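Local coordinates for protein cryptic loci regulator 2 (Schizosaccharomyces pombe 972h-, PDB 5IKJ) that promotes transcriptional silencing at heterochromatic loci, acting upstream of the histone deacetylases and supporting nucleosome positioning as part of the SHREC repressor complex, at residues H328-T333 with S516-A521; W334-I339 with Y380-G385; L389-L394 with S415-N420; D423-Q428 with C486-V491. All coordinates share one frame; numbering follows the deposited sequence.

Interaction 1. Residues H328-T333 with S516-A521; sequences HSICQT and SSRLSA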
loop_
_atom_site.group_PDB
_atom_site.type_symbol
_atom_site.label_atom_id
_atom_site.label_comp_id
_atom_site.label_asym_id
_atom_site.label_seq_id
_atom_site.Cartn_x
_atom_site.Cartn_y
_atom_site.Cartn_z
ATOM N N HIS A 328 -22.750 -15.112 -0.943
ATOM C CA HIS A 328 -22.501 -16.105 -1.982
ATOM C C HIS A 328 -22.178 -15.438 -3.313
ATOM O O HIS A 328 -21.307 -15.904 -4.057
ATOM C CB HIS A 328 -23.714 -17.025 -2.128
ATOM C CG HIS A 328 -23.607 -17.993 -3.266
ATOM N ND1 HIS A 328 -22.908 -19.177 -3.174
ATOM C CD2 HIS A 328 -24.113 -17.952 -4.521
ATOM C CE1 HIS A 328 -22.988 -19.824 -4.323
ATOM N NE2 HIS A 328 -23.713 -19.103 -5.157
ATOM N N SER A 329 -22.867 -14.338 -3.627
ATOM C CA SER A 329 -22.661 -13.672 -4.909
ATOM C C SER A 329 -21.298 -12.993 -4.971
ATOM O O SER A 329 -20.628 -13.029 -6.008
ATOM C CB SER A 329 -23.777 -12.656 -5.150
ATOM O OG SER A 329 -23.698 -12.106 -6.453
ATOM N N ILE A 330 -20.871 -12.372 -3.870
ATOM C CA ILE A 330 -19.596 -11.663 -3.862
ATOM C C ILE A 330 -18.437 -12.648 -3.944
ATOM O O ILE A 330 -17.444 -12.400 -4.636
ATOM C CB ILE A 330 -19.491 -10.774 -2.609
ATOM C CG1 ILE A 330 -20.629 -9.751 -2.584
ATOM C CG2 ILE A 330 -18.145 -10.058 -2.573
ATOM C CD1 ILE A 330 -20.795 -9.052 -1.251
ATOM N N CYS A 331 -18.544 -13.775 -3.244
ATOM C CA CYS A 331 -17.456 -14.740 -3.164
ATOM C C CYS A 331 -17.336 -15.608 -4.410
ATOM O O CYS A 331 -16.577 -16.583 -4.398
ATOM C CB CYS A 331 -17.636 -15.618 -1.925
ATOM S SG CYS A 331 -17.517 -14.681 -0.383
ATOM N N GLN A 332 -18.064 -15.278 -5.476
ATOM C CA GLN A 332 -17.860 -15.881 -6.783
ATOM C C GLN A 332 -17.151 -14.942 -7.745
ATOM O O GLN A 332 -16.871 -15.338 -8.882
ATOM C CB GLN A 332 -19.199 -16.316 -7.389
ATOM C CG GLN A 332 -19.844 -17.494 -6.686
ATOM C CD GLN A 332 -20.845 -18.214 -7.568
ATOM O OE1 GLN A 332 -21.522 -17.597 -8.389
ATOM N NE2 GLN A 332 -20.932 -19.529 -7.411
ATOM N N THR A 333 -16.852 -13.718 -7.325
ATOM C CA THR A 333 -16.265 -12.720 -8.203
ATOM C C THR A 333 -14.757 -12.631 -7.995
ATOM O O THR A 333 -14.184 -13.235 -7.085
ATOM C CB THR A 333 -16.898 -11.345 -7.969
ATOM O OG1 THR A 333 -16.585 -10.891 -6.646
ATOM C CG2 THR A 333 -18.405 -11.402 -8.146
ATOM N N SER A 516 -15.339 -5.230 -12.262
ATOM C CA SER A 516 -14.456 -4.083 -12.408
ATOM C C SER A 516 -14.002 -3.513 -11.073
ATOM O O SER A 516 -13.128 -2.640 -11.055
ATOM C CB SER A 516 -15.163 -2.982 -13.200
ATOM O OG SER A 516 -16.328 -2.548 -12.519
ATOM N N SER A 517 -14.561 -3.989 -9.966
ATOM C CA SER A 517 -14.389 -3.334 -8.679
ATOM C C SER A 517 -14.978 -4.226 -7.600
ATOM O O SER A 517 -15.855 -5.050 -7.877
ATOM C CB SER A 517 -15.077 -1.964 -8.673
ATOM O OG SER A 517 -14.889 -1.297 -7.441
ATOM N N ARG A 518 -14.488 -4.058 -6.370
ATOM C CA ARG A 518 -15.104 -4.747 -5.241
ATOM C C ARG A 518 -16.502 -4.206 -4.974
ATOM O O ARG A 518 -17.435 -4.976 -4.729
ATOM C CB ARG A 518 -14.229 -4.607 -3.994
ATOM C CG ARG A 518 -14.628 -5.515 -2.834
ATOM C CD ARG A 518 -14.731 -6.965 -3.275
ATOM N NE ARG A 518 -14.498 -7.905 -2.183
ATOM C CZ ARG A 518 -14.484 -9.227 -2.328
ATOM N NH1 ARG A 518 -14.691 -9.772 -3.519
ATOM N NH2 ARG A 518 -14.260 -10.008 -1.281
ATOM N N LEU A 519 -16.664 -2.881 -5.024
ATOM C CA LEU A 519 -17.980 -2.285 -4.824
ATOM C C LEU A 519 -18.977 -2.791 -5.859
ATOM O O LEU A 519 -20.157 -2.995 -5.547
ATOM C CB LEU A 519 -17.874 -0.761 -4.884
ATOM C CG LEU A 519 -19.146 0.030 -4.569
ATOM C CD1 LEU A 519 -19.668 -0.297 -3.177
ATOM C CD2 LEU A 519 -18.880 1.521 -4.692
ATOM N N SER A 520 -18.523 -3.000 -7.097
ATOM C CA SER A 520 -19.416 -3.500 -8.138
ATOM C C SER A 520 -19.922 -4.898 -7.806
ATOM O O SER A 520 -21.086 -5.223 -8.067
ATOM C CB SER A 520 -18.701 -3.493 -9.489
ATOM O OG SER A 520 -19.397 -4.286 -10.434
ATOM N N ALA A 521 -19.062 -5.741 -7.229
ATOM C CA ALA A 521 -19.485 -7.079 -6.833
ATOM C C ALA A 521 -20.311 -7.057 -5.553
ATOM O O ALA A 521 -21.233 -7.865 -5.402
ATOM C CB ALA A 521 -18.266 -7.984 -6.652
HETATM O O HOH W 1 -14.722 -8.738 -6.256
#
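Thr-333 meets the methyl of Ala-521 with CB, OG1 and CG2, and following it outward traces the contact. Beyond CB the side chain forks: CG2 comes within 3.7 Å of Ala-521 CB, while OG1 approaches the same carbon at 3.4 Å and also comes near Arg-518 NH1. A chi1 of 65° sets OG1 between the backbone N and the carbonyl carbon, from where it donates to Ile-330 O at 2.7 Å, on a lone pair in the carbonyl plane. Thr-333 N bonds the same oxygen, closing a type I turn where helix 325-330 ends. OG1 also accepts from a water (2.9 Å), which accepts from Arg-518 NH1 in the guanidinium plane. Ile-330 CG2 sits over one face of that group, 3.6 Å from NH1, off toward the rim. The arginine is held by Gly-245 O at NE and Gly-385 O at NH1. An alanine in place of Thr-333 would probably leave the bridging water without its acceptor here and Ile-330 O with the backbone bond alone. The chemistry thus joins the end of helix 325-330 and the start of strand 333-340 to helix 518-522, apolar at the methyls and, between the segments, polar through water.

Interaction 2. Residues W334-I339 with Y380-G385; sequences WNLFGI and YGIFRG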
loop_
_atom_site.group_PDB
_atom_site.type_symbol
_atom_site.label_atom_id
_atom_site.label_comp_id
_atom_site.label_asym_id
_atom_site.label_seq_id
_atom_site.Cartn_x
_atom_site.Cartn_y
_atom_site.Cartn_z
ATOM N N TRP A 334 -14.114 -11.861 -8.872
ATOM C CA TRP A 334 -12.712 -11.499 -8.714
ATOM C C TRP A 334 -12.456 -10.245 -9.533
ATOM O O TRP A 334 -13.111 -10.011 -10.551
ATOM C CB TRP A 334 -11.771 -12.630 -9.150
ATOM C CG TRP A 334 -11.898 -13.019 -10.596
ATOM C CD1 TRP A 334 -12.754 -13.943 -11.124
ATOM C CD2 TRP A 334 -11.136 -12.505 -11.695
ATOM N NE1 TRP A 334 -12.574 -14.032 -12.483
ATOM C CE2 TRP A 334 -11.587 -13.160 -12.859
ATOM C CE3 TRP A 334 -10.118 -11.553 -11.809
ATOM C CZ2 TRP A 334 -11.054 -12.894 -14.120
ATOM C CZ3 TRP A 334 -9.591 -11.290 -13.062
ATOM C CH2 TRP A 334 -10.061 -11.958 -14.200
ATOM N N ASN A 335 -11.503 -9.433 -9.075
ATOM C CA ASN A 335 -11.168 -8.204 -9.784
ATOM C C ASN A 335 -9.725 -7.817 -9.504
ATOM O O ASN A 335 -9.297 -7.792 -8.346
ATOM C CB ASN A 335 -12.114 -7.063 -9.383
ATOM C CG ASN A 335 -12.107 -6.787 -7.891
ATOM O OD1 ASN A 335 -12.571 -7.605 -7.097
ATOM N ND2 ASN A 335 -11.604 -5.620 -7.505
ATOM N N LEU A 336 -8.983 -7.521 -10.570
ATOM C CA LEU A 336 -7.648 -6.962 -10.436
ATOM C C LEU A 336 -7.733 -5.503 -10.003
ATOM O O LEU A 336 -8.725 -4.815 -10.259
ATOM C CB LEU A 336 -6.890 -7.061 -11.762
ATOM C CG LEU A 336 -6.406 -8.433 -12.234
ATOM C CD1 LEU A 336 -6.249 -8.428 -13.745
ATOM C CD2 LEU A 336 -5.089 -8.797 -11.567
ATOM N N PHE A 337 -6.678 -5.030 -9.344
ATOM C CA PHE A 337 -6.598 -3.632 -8.952
ATOM C C PHE A 337 -5.138 -3.236 -8.789
ATOM O O PHE A 337 -4.263 -4.079 -8.579
ATOM C CB PHE A 337 -7.367 -3.361 -7.650
ATOM C CG PHE A 337 -6.928 -4.214 -6.494
ATOM C CD1 PHE A 337 -5.842 -3.847 -5.718
ATOM C CD2 PHE A 337 -7.608 -5.376 -6.180
ATOM C CE1 PHE A 337 -5.438 -4.630 -4.654
ATOM C CE2 PHE A 337 -7.212 -6.162 -5.115
ATOM C CZ PHE A 337 -6.124 -5.789 -4.351
ATOM N N GLY A 338 -4.887 -1.934 -8.892
ATOM C CA GLY A 338 -3.571 -1.390 -8.627
ATOM C C GLY A 338 -2.568 -1.624 -9.735
ATOM O O GLY A 338 -1.490 -2.178 -9.497
ATOM N N ILE A 339 -2.903 -1.197 -10.953
ATOM C CA ILE A 339 -1.974 -1.328 -12.065
ATOM C C ILE A 339 -0.772 -0.425 -11.826
ATOM O O ILE A 339 -0.900 0.683 -11.287
ATOM C CB ILE A 339 -2.674 -0.992 -13.393
ATOM C CG1 ILE A 339 -1.806 -1.419 -14.578
ATOM C CG2 ILE A 339 -2.994 0.495 -13.474
ATOM C CD1 ILE A 339 -2.544 -1.430 -15.904
ATOM N N TYR A 380 -0.959 -4.642 -8.438
ATOM C CA TYR A 380 -0.620 -4.788 -7.025
ATOM C C TYR A 380 -1.284 -6.014 -6.413
ATOM O O TYR A 380 -0.684 -6.701 -5.577
ATOM C CB TYR A 380 -1.047 -3.539 -6.260
ATOM C CG TYR A 380 0.074 -2.613 -5.878
ATOM C CD1 TYR A 380 0.552 -1.662 -6.766
ATOM C CD2 TYR A 380 0.640 -2.675 -4.617
ATOM C CE1 TYR A 380 1.572 -0.804 -6.406
ATOM C CE2 TYR A 380 1.656 -1.829 -4.251
ATOM C CZ TYR A 380 2.122 -0.895 -5.145
ATOM O OH TYR A 380 3.139 -0.052 -4.758
ATOM N N GLY A 381 -2.524 -6.295 -6.796
ATOM C CA GLY A 381 -3.264 -7.337 -6.112
ATOM C C GLY A 381 -4.517 -7.720 -6.867
ATOM O O GLY A 381 -4.804 -7.211 -7.953
ATOM N N ILE A 382 -5.270 -8.632 -6.256
ATOM C CA ILE A 382 -6.458 -9.206 -6.873
ATOM C C ILE A 382 -7.358 -9.757 -5.778
ATOM O O ILE A 382 -6.889 -10.438 -4.858
ATOM C CB ILE A 382 -6.073 -10.305 -7.880
ATOM C CG1 ILE A 382 -7.298 -10.782 -8.662
ATOM C CG2 ILE A 382 -5.412 -11.480 -7.163
ATOM C CD1 ILE A 382 -6.953 -11.645 -9.862
ATOM N N PHE A 383 -8.650 -9.456 -5.854
ATOM C CA PHE A 383 -9.632 -10.122 -5.009
ATOM C C PHE A 383 -9.950 -11.481 -5.615
ATOM O O PHE A 383 -10.362 -11.565 -6.777
ATOM C CB PHE A 383 -10.909 -9.293 -4.891
ATOM C CG PHE A 383 -10.847 -8.215 -3.851
ATOM C CD1 PHE A 383 -11.083 -8.508 -2.518
ATOM C CD2 PHE A 383 -10.577 -6.906 -4.205
ATOM C CE1 PHE A 383 -11.034 -7.516 -1.554
ATOM C CE2 PHE A 383 -10.528 -5.908 -3.247
ATOM C CZ PHE A 383 -10.758 -6.214 -1.919
ATOM N N ARG A 384 -9.752 -12.543 -4.842
ATOM C CA ARG A 384 -10.157 -13.886 -5.246
ATOM C C ARG A 384 -11.331 -14.278 -4.361
ATOM O O ARG A 384 -11.141 -14.731 -3.228
ATOM C CB ARG A 384 -9.013 -14.888 -5.126
ATOM C CG ARG A 384 -9.402 -16.272 -5.622
ATOM C CD ARG A 384 -8.393 -17.341 -5.268
ATOM N NE ARG A 384 -8.809 -18.633 -5.807
ATOM C CZ ARG A 384 -9.756 -19.399 -5.274
ATOM N NH1 ARG A 384 -10.397 -19.012 -4.178
ATOM N NH2 ARG A 384 -10.069 -20.555 -5.842
ATOM N N GLY A 385 -12.543 -14.108 -4.882
ATOM C CA GLY A 385 -13.734 -14.406 -4.115
ATOM C C GLY A 385 -13.775 -13.654 -2.800
ATOM O O GLY A 385 -13.909 -12.427 -2.782
#
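Phe-337 lays its ring over the backbone of Gly-381, the tightly packed part of the contact. With chi1 at 56°, Phe-337 CG stands between the backbone N and the carbonyl carbon, starting the ring toward this strand. Gly-381 CA makes a CH-pi contact 4.1 Å from the ring centroid. Because Gly-381 has no side chain, the ring can settle this close. Phe-337 CE2 meets Phe-383 CD2 at 3.6 Å, the two ring planes inclined at 53°. Asn-335 lies alongside Phe-383, its amide plane only 15° from the ring plane and OD1 3.2 Å from Phe-383 CB. An alanine in place of Phe-337 would probably open a gap over Gly-381 and leave both Phe-383 and the edge-to-face partner Trp-390 without this ring. The strands run antiparallel, and Tyr-380 and Gly-381 both face Phe-337 in a classic beta bulge. Phe-337 N donates to Gly-381 O at 3.2 Å, with a weak return bond from Gly-381 N, and Tyr-380 N reaches Gly-338 O at 2.7 Å. On the face of Leu-336 and Ile-382 the burial is uneven: Ile-382 is buried, with Leu-336 CD2 and Trp-334 CE3 touching its CD1. Leu-336 is partly exposed and packs on an apolar side chain of another protein's chain, and Gly-338, at the open end, is partly exposed too.

Interaction 3. Residues L389-L394 with S415-N420; sequences LWINDL and SDIYVN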
loop_
_atom_site.group_PDB
_atom_site.type_symbol
_atom_site.label_atom_id
_atom_site.label_comp_id
_atom_site.label_asym_id
_atom_site.label_seq_id
_atom_site.Cartn_x
_atom_site.Cartn_y
_atom_site.Cartn_z
ATOM N N LEU A 389 -5.618 -10.657 -2.300
ATOM C CA LEU A 389 -4.275 -11.156 -2.557
ATOM C C LEU A 389 -3.405 -10.042 -3.116
ATOM O O LEU A 389 -3.878 -9.160 -3.837
ATOM C CB LEU A 389 -4.288 -12.343 -3.527
ATOM C CG LEU A 389 -4.712 -13.678 -2.914
ATOM C CD1 LEU A 389 -4.958 -14.707 -4.004
ATOM C CD2 LEU A 389 -3.661 -14.184 -1.932
ATOM N N TRP A 390 -2.121 -10.099 -2.773
ATOM C CA TRP A 390 -1.175 -9.049 -3.112
ATOM C C TRP A 390 0.100 -9.639 -3.699
ATOM O O TRP A 390 0.375 -10.837 -3.589
ATOM C CB TRP A 390 -0.777 -8.222 -1.884
ATOM C CG TRP A 390 -1.870 -7.431 -1.213
ATOM C CD1 TRP A 390 -2.657 -7.836 -0.167
ATOM C CD2 TRP A 390 -2.267 -6.084 -1.510
ATOM N NE1 TRP A 390 -3.521 -6.831 0.192
ATOM C CE2 TRP A 390 -3.304 -5.747 -0.616
ATOM C CE3 TRP A 390 -1.851 -5.134 -2.447
ATOM C CZ2 TRP A 390 -3.932 -4.501 -0.636
ATOM C CZ3 TRP A 390 -2.477 -3.898 -2.466
ATOM C CH2 TRP A 390 -3.504 -3.593 -1.565
ATOM N N ILE A 391 0.887 -8.760 -4.319
ATOM C CA ILE A 391 2.299 -9.040 -4.522
ATOM C C ILE A 391 2.998 -9.007 -3.166
ATOM O O ILE A 391 2.621 -8.242 -2.268
ATOM C CB ILE A 391 2.931 -8.032 -5.501
ATOM C CG1 ILE A 391 2.799 -6.601 -4.966
ATOM C CG2 ILE A 391 2.284 -8.158 -6.878
ATOM C CD1 ILE A 391 3.521 -5.552 -5.795
ATOM N N ASN A 392 4.016 -9.851 -3.008
ATOM C CA ASN A 392 4.755 -10.021 -1.756
ATOM C C ASN A 392 3.948 -10.835 -0.755
ATOM O O ASN A 392 4.355 -10.958 0.412
ATOM C CB ASN A 392 5.138 -8.676 -1.127
ATOM C CG ASN A 392 6.306 -8.787 -0.168
ATOM O OD1 ASN A 392 7.296 -9.461 -0.453
ATOM N ND2 ASN A 392 6.195 -8.126 0.980
ATOM N N ASP A 393 2.819 -11.399 -1.172
ATOM C CA ASP A 393 1.920 -12.144 -0.305
ATOM C C ASP A 393 2.223 -13.639 -0.394
ATOM O O ASP A 393 3.040 -14.087 -1.201
ATOM C CB ASP A 393 0.468 -11.851 -0.698
ATOM C CG ASP A 393 -0.535 -12.346 0.323
ATOM O OD1 ASP A 393 -0.136 -12.641 1.471
ATOM O OD2 ASP A 393 -1.728 -12.437 -0.027
ATOM N N LEU A 394 1.556 -14.413 0.462
ATOM C CA LEU A 394 1.680 -15.865 0.482
ATOM C C LEU A 394 0.333 -16.477 0.130
ATOM O O LEU A 394 -0.684 -16.139 0.746
ATOM C CB LEU A 394 2.145 -16.357 1.856
ATOM C CG LEU A 394 3.350 -15.620 2.446
ATOM C CD1 LEU A 394 3.610 -16.069 3.875
ATOM C CD2 LEU A 394 4.587 -15.830 1.583
ATOM N N SER A 415 5.863 -12.911 -6.198
ATOM C CA SER A 415 6.762 -11.854 -6.640
ATOM C C SER A 415 6.096 -10.856 -7.571
ATOM O O SER A 415 6.446 -9.672 -7.545
ATOM C CB SER A 415 7.973 -12.459 -7.361
ATOM O OG SER A 415 8.797 -13.181 -6.464
ATOM N N ASP A 416 5.146 -11.305 -8.385
ATOM C CA ASP A 416 4.604 -10.480 -9.453
ATOM C C ASP A 416 3.240 -11.027 -9.844
ATOM O O ASP A 416 3.038 -12.244 -9.870
ATOM C CB ASP A 416 5.547 -10.472 -10.665
ATOM C CG ASP A 416 5.392 -9.231 -11.519
ATOM O OD1 ASP A 416 4.304 -8.621 -11.501
ATOM O OD2 ASP A 416 6.365 -8.862 -12.213
ATOM N N ILE A 417 2.311 -10.120 -10.138
ATOM C CA ILE A 417 0.984 -10.466 -10.633
ATOM C C ILE A 417 0.751 -9.645 -11.891
ATOM O O ILE A 417 0.826 -8.411 -11.850
ATOM C CB ILE A 417 -0.115 -10.194 -9.590
ATOM C CG1 ILE A 417 0.067 -11.116 -8.381
ATOM C CG2 ILE A 417 -1.503 -10.381 -10.204
ATOM C CD1 ILE A 417 -0.834 -10.785 -7.209
ATOM N N TYR A 418 0.476 -10.320 -13.004
ATOM C CA TYR A 418 0.386 -9.634 -14.281
ATOM C C TYR A 418 -0.520 -10.403 -15.227
ATOM O O TYR A 418 -0.758 -11.603 -15.061
ATOM C CB TYR A 418 1.773 -9.454 -14.915
ATOM C CG TYR A 418 2.489 -10.754 -15.218
ATOM C CD1 TYR A 418 3.286 -11.369 -14.261
ATOM C CD2 TYR A 418 2.376 -11.363 -16.462
ATOM C CE1 TYR A 418 3.945 -12.554 -14.534
ATOM C CE2 TYR A 418 3.031 -12.548 -16.742
ATOM C CZ TYR A 418 3.814 -13.137 -15.775
ATOM O OH TYR A 418 4.467 -14.316 -16.047
ATOM N N VAL A 419 -1.021 -9.684 -16.225
ATOM C CA VAL A 419 -1.786 -10.261 -17.321
ATOM C C VAL A 419 -0.841 -10.417 -18.504
ATOM O O VAL A 419 -0.337 -9.421 -19.039
ATOM C CB VAL A 419 -2.990 -9.380 -17.686
ATOM C CG1 VAL A 419 -3.781 -9.993 -18.828
ATOM C CG2 VAL A 419 -3.881 -9.172 -16.467
ATOM N N ASN A 420 -0.594 -11.656 -18.913
ATOM C CA ASN A 420 0.332 -11.911 -20.008
ATOM C C ASN A 420 -0.326 -11.483 -21.320
ATOM O O ASN A 420 -1.413 -10.899 -21.346
ATOM C CB ASN A 420 0.762 -13.377 -20.015
ATOM C CG ASN A 420 -0.378 -14.331 -20.330
ATOM O OD1 ASN A 420 -1.444 -13.921 -20.792
ATOM N ND2 ASN A 420 -0.153 -15.614 -20.088
#
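The peptide group joining Trp-390 to Ile-391 presents one face to Ile-417, whose CD1 sits above the carbonyl carbon, 3.8 Å from Trp-390 C. That peptide opens a type II beta turn from Trp-390 to Asp-393, which leads out of strand 387-390 beside strand 411-419 within a region assigned to the SH3 clan. The side chain of Trp-390 leaves the backbone away from strand 411-419; its ring pairs edge-to-face with Phe-337, and NE1 bonds Asp-234 OD2. A second flat group, the peptide between Asp-416 and Ile-417, has Ile-391 CG2 above its plane, displaced past the nitrogen and 3.8 Å from Ile-417 N. Ile-391 reaches this place because CG2 stands anti to its own carbonyl carbon, CG1 taking the position between N and C (chi1 60°). Asn-392, at phi 76°, occupies the third place of the turn. Beyond it, Asp-393 forms salt bridges with Arg-462 and Arg-243, and its OD1 also accepts a weak bond from Leu-394 N. On the facing strand Ser-415 and Asp-416 make a classic beta bulge opposite Gln-428. The two branched side chains finally meet where Ile-391 CG2 stands 4.0 Å from Ile-417 CG1.

Interaction 4. Residues D423-Q428 with C486-V491; sequences DIVCFQ and CPFADV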
loop_
_atom_site.group_PDB
_atom_site.type_symbol
_atom_site.label_atom_id
_atom_site.label_comp_id
_atom_site.label_asym_id
_atom_site.label_seq_id
_atom_site.Cartn_x
_atom_site.Cartn_y
_atom_site.Cartn_z
ATOM N N ASP A 423 -3.797 -12.602 -22.289
ATOM C CA ASP A 423 -4.835 -12.056 -21.418
ATOM C C ASP A 423 -5.069 -12.899 -20.170
ATOM O O ASP A 423 -6.120 -12.780 -19.533
ATOM C CB ASP A 423 -6.161 -11.879 -22.171
ATOM C CG ASP A 423 -6.064 -10.865 -23.292
ATOM O OD1 ASP A 423 -5.196 -9.973 -23.211
ATOM O OD2 ASP A 423 -6.862 -10.957 -24.250
ATOM N N ILE A 424 -4.109 -13.738 -19.789
ATOM C CA ILE A 424 -4.254 -14.636 -18.648
ATOM C C ILE A 424 -3.573 -14.007 -17.441
ATOM O O ILE A 424 -2.445 -13.508 -17.542
ATOM C CB ILE A 424 -3.667 -16.025 -18.959
ATOM C CG1 ILE A 424 -4.466 -16.681 -20.092
ATOM C CG2 ILE A 424 -3.671 -16.909 -17.711
ATOM C CD1 ILE A 424 -3.922 -18.018 -20.556
ATOM N N VAL A 425 -4.262 -14.022 -16.301
ATOM C CA VAL A 425 -3.684 -13.542 -15.051
ATOM C C VAL A 425 -2.682 -14.578 -14.553
ATOM O O VAL A 425 -3.027 -15.748 -14.352
ATOM C CB VAL A 425 -4.778 -13.280 -14.008
ATOM C CG1 VAL A 425 -4.176 -12.817 -12.685
ATOM C CG2 VAL A 425 -5.777 -12.249 -14.526
ATOM N N CYS A 426 -1.438 -14.151 -14.349
ATOM C CA CYS A 426 -0.365 -15.039 -13.923
ATOM C C CYS A 426 0.182 -14.607 -12.571
ATOM O O CYS A 426 0.366 -13.412 -12.315
ATOM C CB CYS A 426 0.777 -15.062 -14.945
ATOM S SG CYS A 426 0.278 -15.501 -16.613
ATOM N N PHE A 427 0.439 -15.590 -11.713
ATOM C CA PHE A 427 1.144 -15.389 -10.453
ATOM C C PHE A 427 2.562 -15.927 -10.592
ATOM O O PHE A 427 2.752 -17.094 -10.950
ATOM C CB PHE A 427 0.433 -16.107 -9.304
ATOM C CG PHE A 427 -0.735 -15.353 -8.736
ATOM C CD1 PHE A 427 -1.765 -14.915 -9.551
ATOM C CD2 PHE A 427 -0.814 -15.110 -7.375
ATOM C CE1 PHE A 427 -2.843 -14.230 -9.017
ATOM C CE2 PHE A 427 -1.887 -14.429 -6.837
ATOM C CZ PHE A 427 -2.903 -13.989 -7.658
ATOM N N GLN A 428 3.549 -15.084 -10.305
ATOM C CA GLN A 428 4.951 -15.483 -10.315
ATOM C C GLN A 428 5.506 -15.367 -8.904
ATOM O O GLN A 428 5.322 -14.337 -8.245
ATOM C CB GLN A 428 5.773 -14.621 -11.279
ATOM C CG GLN A 428 7.244 -15.021 -11.359
ATOM C CD GLN A 428 8.102 -13.973 -12.035
ATOM O OE1 GLN A 428 7.862 -13.604 -13.184
ATOM N NE2 GLN A 428 9.108 -13.484 -11.318
ATOM N N CYS A 486 2.268 -19.691 -12.415
ATOM C CA CYS A 486 1.032 -20.431 -12.594
ATOM C C CYS A 486 -0.096 -19.456 -12.885
ATOM O O CYS A 486 -0.035 -18.291 -12.476
ATOM C CB CYS A 486 0.683 -21.258 -11.348
ATOM S SG CYS A 486 0.210 -20.268 -9.913
ATOM N N PRO A 487 -1.132 -19.894 -13.593
ATOM C CA PRO A 487 -2.271 -19.008 -13.837
ATOM C C PRO A 487 -3.096 -18.815 -12.575
ATOM O O PRO A 487 -3.050 -19.612 -11.635
ATOM C CB PRO A 487 -3.069 -19.742 -14.919
ATOM C CG PRO A 487 -2.752 -21.179 -14.695
ATOM C CD PRO A 487 -1.323 -21.219 -14.209
ATOM N N PHE A 488 -3.857 -17.720 -12.567
ATOM C CA PHE A 488 -4.803 -17.475 -11.485
ATOM C C PHE A 488 -5.693 -18.687 -11.243
ATOM O O PHE A 488 -6.159 -18.904 -10.119
ATOM C CB PHE A 488 -5.640 -16.239 -11.825
ATOM C CG PHE A 488 -6.512 -15.747 -10.701
ATOM C CD1 PHE A 488 -6.065 -15.751 -9.391
ATOM C CD2 PHE A 488 -7.772 -15.242 -10.972
ATOM C CE1 PHE A 488 -6.873 -15.283 -8.369
ATOM C CE2 PHE A 488 -8.581 -14.771 -9.959
ATOM C CZ PHE A 488 -8.133 -14.791 -8.655
ATOM N N ALA A 489 -5.927 -19.494 -12.282
ATOM C CA ALA A 489 -6.766 -20.681 -12.146
ATOM C C ALA A 489 -6.218 -21.663 -11.118
ATOM O O ALA A 489 -6.986 -22.433 -10.531
ATOM C CB ALA A 489 -6.906 -21.374 -13.502
ATOM N N ASP A 490 -4.906 -21.663 -10.889
ATOM C CA ASP A 490 -4.279 -22.609 -9.974
ATOM C C ASP A 490 -3.997 -22.013 -8.602
ATOM O O ASP A 490 -3.399 -22.689 -7.759
ATOM C CB ASP A 490 -2.979 -23.150 -10.583
ATOM C CG ASP A 490 -3.230 -24.119 -11.725
ATOM O OD1 ASP A 490 -4.249 -24.839 -11.682
ATOM O OD2 ASP A 490 -2.410 -24.161 -12.665
ATOM N N VAL A 491 -4.400 -20.770 -8.360
ATOM C CA VAL A 491 -4.335 -20.177 -7.030
ATOM C C VAL A 491 -5.611 -20.543 -6.286
ATOM O O VAL A 491 -6.720 -20.296 -6.777
ATOM C CB VAL A 491 -4.160 -18.652 -7.111
ATOM C CG1 VAL A 491 -4.104 -18.046 -5.715
ATOM C CG2 VAL A 491 -2.903 -18.302 -7.892
#
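Val-491 sets its CG2 methyl squarely over the ring of Phe-427, 3.8 Å from the ring centroid and 13° off the normal, a CH-pi contact at the apolar centre. With CG2 anti to its carbonyl carbon, this branch stands over the ring centre, 3.8 Å from Phe-427 CG and close to CD1 and CD2 as well. Phe-488 lies beside Phe-427 and points the same way; the planes are 6° apart but slid so far that the rings barely overlap, and they meet where Phe-427 CE1 comes 3.6 Å from Phe-488 CD1. Further out, Val-425 CB packs on Phe-488 CB at 3.8 Å, and Ile-424 CG2 runs alongside Pro-487 CB at the partly exposed margin. Ile-382 of strand 377-384 touches both phenylalanines, and Trp-334 meets Phe-488 edge-to-face. The backbones then form a short antiparallel pairing. Phe-427 N donates to Cys-486 O at 2.8 Å, almost in line with the C=O bond, and Cys-486 N returns a bond to Phe-427 O at 3.0 Å. One step on, Phe-488 N reaches Val-425 O at 2.8 Å as the chain enters a 3-10 turn. Beyond that turn, Asp-490 OD1 bonds the backbone of another protein's chain. Three backbone bonds set the antiparallel register, while apolar ring and methyl contacts fill the face that turns inward.

In the fold
From the N terminus, interaction 1 opens first, at the end of helix 325-330, and closes last, at helix 518-522, so the other three all fall within its span. Those three follow in series without crossing: 334-339 returns to 380-385, 389-394 to 415-420, and 423-428 to 486-491. Each begins soon after its predecessor ends, through strands of one mixed sheet. Strand 377-384 joins interactions 2 and 3 through its hairpin with strand 387-390, and strands 411-419 and 425-436 pair to join interactions 3 and 4. Interaction 4 reaches back to interaction 2 by packing around Ile-382. Interaction 1 touches interaction 2 through Gly-385, binding the sheet to the closing helix.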